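Local coordinates for PfhB2 (Pasteurella multocida, PDB 6U8T), which acts as a cysteine protease through the YopT-family domain of this toxin, probably cleaving host-cell proteins, at the interface of chains A and B. Numbering follows the deposited sequence. Chains: chain A/B, PfhB2.

Contacts 1 and 2 lie about 9 Å apart, measured between the centres of their C-alpha atoms, and share A:Asn215 and B:Lys151. Strand 147-155 of chain B connects them: one edge pairs with A strand 160-168 in contact 1, the other with A strand 212-219 in contact 2, which in turn pairs with B strand 122-127. The chains therefore alternate strand by strand through a shared sheet, and the two-fold symmetry repeats this with chains exchanged. Such interleaving suggests a strand-swapped dimer, although the structure alone does not show whether it forms in the native toxin.

Contact 1: the interface of chains A and B. Residues chain A 161-164, 215; chain B 42, 150-152.
The backbone amide of B:Ile152 donates to the carbonyl of A:Val163, with N to O at 2.8 Å and 162° at the hydrogen. The return bond runs from A:Val163 N to B:Ile152 O at 2.9 Å, and together they close an antiparallel bridge between A strand 160-168 and B strand 147-155. The neighbouring bridge, A:Ser164 with B:Lys151, keeps the strands in register.

On one face of this pair, A:Val163 holds CG1 anti to its carbonyl carbon (chi1 -62°), which leaves CG2 between the backbone N and the carbonyl carbon, turned towards B:Ile152. That branch reaches the beta carbon of B:Ile152, CG2 to CB being 3.7 Å, while B:Ile152 CG2 and CD1 also pack against it. B:Ile152 thus combines both backbone bonds with the apolar packing.

The other face is lined by A:Thr162, A:Ser164 and B:Lys151, with B:Cys42 of helix 20-51 laid over the A strand. A:Thr162 directs its methyl, anti to the backbone N, across the start of the B:Lys151 chain, CG2 to CG at 3.6 Å, and the same methyl touches the CB of B:Cys42. The thiol of B:Cys42 rests against the A backbone and makes a weak hydrogen bond to the A:Ser164 hydroxyl.

By family, B:Cys42 is the expected nucleophile and A:His161 the expected general base, so an active site combining both chains is plausible. They are not in hydrogen-bonding contact here: B:Cys42 SG lies 6.6 Å from the imidazole NE2 of A:His161.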
# COMPACT_ATOMS: atom_id res chain seq x y z
N HIS A 161 5.27 -1.07 7.41
CA HIS A 161 6.62 -0.59 7.73
C HIS A 161 6.74 -0.49 9.24
O HIS A 161 5.72 -0.32 9.89
CB HIS A 161 6.95 0.69 6.97
CG HIS A 161 8.37 1.10 7.13
ND1 HIS A 161 9.41 0.23 6.92
CD2 HIS A 161 8.91 2.29 7.50
CE1 HIS A 161 10.53 0.86 7.12
NE2 HIS A 161 10.25 2.12 7.51
N THR A 162 7.96 -0.67 9.76
CA THR A 162 8.30 -0.59 11.18
C THR A 162 9.45 0.40 11.29
O THR A 162 10.46 0.28 10.55
CB THR A 162 8.76 -1.94 11.75
OG1 THR A 162 7.86 -2.96 11.31
CG2 THR A 162 8.91 -1.95 13.24
N VAL A 163 9.30 1.34 12.20
CA VAL A 163 10.35 2.27 12.66
C VAL A 163 10.45 2.08 14.17
O VAL A 163 9.64 1.31 14.75
CB VAL A 163 10.05 3.71 12.21
CG1 VAL A 163 10.01 3.79 10.69
CG2 VAL A 163 8.78 4.26 12.81
N SER A 164 11.45 2.68 14.80
CA SER A 164 11.63 2.58 16.27
C SER A 164 12.15 3.91 16.82
O SER A 164 12.54 4.80 16.06
CB SER A 164 12.48 1.43 16.61
OG SER A 164 13.66 1.49 15.85
N ASN A 215 0.49 1.19 15.32
CA ASN A 215 0.58 0.58 16.66
C ASN A 215 1.97 0.86 17.23
O ASN A 215 2.99 0.65 16.54
CB ASN A 215 0.23 -0.90 16.64
CG ASN A 215 -0.08 -1.39 18.03
OD1 ASN A 215 -0.88 -0.78 18.75
ND2 ASN A 215 0.58 -2.43 18.48
N CYS B 42 14.48 -3.24 13.46
CA CYS B 42 13.99 -2.42 14.58
C CYS B 42 14.08 -3.22 15.88
O CYS B 42 14.54 -2.64 16.90
CB CYS B 42 12.58 -1.90 14.32
SG CYS B 42 12.55 -0.57 13.10
N LYS B 150 10.43 2.25 21.67
CA LYS B 150 9.17 1.97 20.93
C LYS B 150 9.48 1.21 19.65
O LYS B 150 10.46 1.58 18.96
CB LYS B 150 8.42 3.26 20.61
CG LYS B 150 7.89 4.03 21.82
CD LYS B 150 8.85 5.04 22.41
CE LYS B 150 8.35 5.68 23.70
NZ LYS B 150 6.87 5.86 23.72
N LYS B 151 8.71 0.16 19.37
CA LYS B 151 8.58 -0.42 18.02
C LYS B 151 7.25 0.06 17.43
O LYS B 151 6.19 -0.21 18.01
CB LYS B 151 8.67 -1.94 18.09
CG LYS B 151 8.79 -2.66 16.75
CD LYS B 151 9.33 -4.06 16.90
CE LYS B 151 8.42 -4.93 17.71
NZ LYS B 151 7.12 -5.12 17.05
N ILE B 152 7.34 0.78 16.33
CA ILE B 152 6.25 1.56 15.71
C ILE B 152 5.85 0.90 14.37
O ILE B 152 6.70 0.88 13.45
CB ILE B 152 6.68 3.02 15.54
CG1 ILE B 152 7.19 3.63 16.86
CG2 ILE B 152 5.54 3.86 14.98
CD1 ILE B 152 8.24 4.70 16.69

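Contact 2: the interface of chains A and B. Residues chain A 215-218; chain B 121-123, 151.
Backbone pairing dominates here, because A strand 212-219 is inserted between two strands of chain B and bonds along both edges. Towards B strand 122-127, A:Val216 makes a reciprocal pair with B:Val123: the amide N of each lies 2.8 Å from the carbonyl O of the other. Towards B strand 147-155, A:Val217 N donates to B:Lys151 O at 2.9 Å, nearly straight, 176° at the hydrogen, and the B:Lys151 amide answers to A:Val217 O. All these bridges are antiparallel. Beyond them, A:Asn218 N meets the carbonyl O of B:Asp121 at 3.1 Å, extending the ladder into the loop before the B strand.

Among side chains, a polar link joins the A:Asn215 amide to the B:Glu122 carboxylate, ND2 to OE1 at 3.0 Å. The acceptor lies almost in the amide plane, but the donor meets OE1 on its anti side, out of the carboxylate plane, and the two planes are turned 54° apart. B:Glu122 reaches this position with its chain extended beyond CG (chi2 -174°). At the far end, the A:Asn218 amide adds a weak bond, ND2 to B:Asp121 O at 3.3 Å, using the same carbonyl that its backbone N meets.

Apolar packing accompanies the reach of B:Glu122: A:Val217 runs alongside it, pointing the same way, and its CG2 methyl touches the carboxylate carbon CD at 3.7 Å.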
# COMPACT_ATOMS: atom_id res chain seq x y z
N ASN A 215 0.49 1.19 15.32
CA ASN A 215 0.58 0.58 16.66
C ASN A 215 1.97 0.86 17.23
O ASN A 215 2.99 0.65 16.54
CB ASN A 215 0.23 -0.90 16.64
CG ASN A 215 -0.08 -1.39 18.03
OD1 ASN A 215 -0.88 -0.78 18.75
ND2 ASN A 215 0.58 -2.43 18.48
N VAL A 216 2.00 1.39 18.44
CA VAL A 216 3.27 1.66 19.17
C VAL A 216 3.35 0.64 20.30
O VAL A 216 2.42 0.59 21.11
CB VAL A 216 3.31 3.11 19.66
CG1 VAL A 216 4.55 3.38 20.49
CG2 VAL A 216 3.25 4.07 18.48
N VAL A 217 4.43 -0.16 20.33
CA VAL A 217 4.69 -1.07 21.47
C VAL A 217 5.79 -0.41 22.32
O VAL A 217 6.84 -0.04 21.74
CB VAL A 217 5.07 -2.48 21.01
CG1 VAL A 217 5.31 -3.40 22.20
CG2 VAL A 217 4.01 -3.06 20.09
N ASN A 218 5.54 -0.26 23.62
CA ASN A 218 6.43 0.45 24.56
C ASN A 218 7.30 -0.55 25.31
O ASN A 218 6.75 -1.49 25.86
CB ASN A 218 5.60 1.34 25.50
CG ASN A 218 5.10 2.59 24.80
OD1 ASN A 218 5.92 3.39 24.35
ND2 ASN A 218 3.79 2.74 24.68
N ASP B 121 1.49 -2.19 27.44
CA ASP B 121 1.46 -0.74 27.09
C ASP B 121 1.69 -0.63 25.58
O ASP B 121 2.84 -0.41 25.17
CB ASP B 121 2.44 0.07 27.94
CG ASP B 121 2.37 1.58 27.71
OD1 ASP B 121 1.36 2.05 27.12
OD2 ASP B 121 3.31 2.30 28.17
N GLU B 122 0.65 -0.88 24.80
CA GLU B 122 0.66 -0.65 23.33
C GLU B 122 -0.40 0.40 23.02
O GLU B 122 -1.47 0.30 23.64
CB GLU B 122 0.35 -1.93 22.54
CG GLU B 122 1.31 -3.03 22.86
CD GLU B 122 1.16 -4.30 22.04
OE1 GLU B 122 0.56 -4.22 20.94
OE2 GLU B 122 1.65 -5.38 22.51
N VAL B 123 -0.09 1.36 22.15
CA VAL B 123 -1.02 2.47 21.84
C VAL B 123 -1.31 2.41 20.34
O VAL B 123 -0.35 2.55 19.54
CB VAL B 123 -0.44 3.83 22.28
CG1 VAL B 123 -1.31 4.99 21.83
CG2 VAL B 123 -0.29 3.87 23.80
N LYS B 151 8.71 0.16 19.37
CA LYS B 151 8.58 -0.42 18.02
C LYS B 151 7.25 0.06 17.43
O LYS B 151 6.19 -0.21 18.01
CB LYS B 151 8.67 -1.94 18.09
CG LYS B 151 8.79 -2.66 16.75
CD LYS B 151 9.33 -4.06 16.90
CE LYS B 151 8.42 -4.93 17.71
NZ LYS B 151 7.12 -5.12 17.05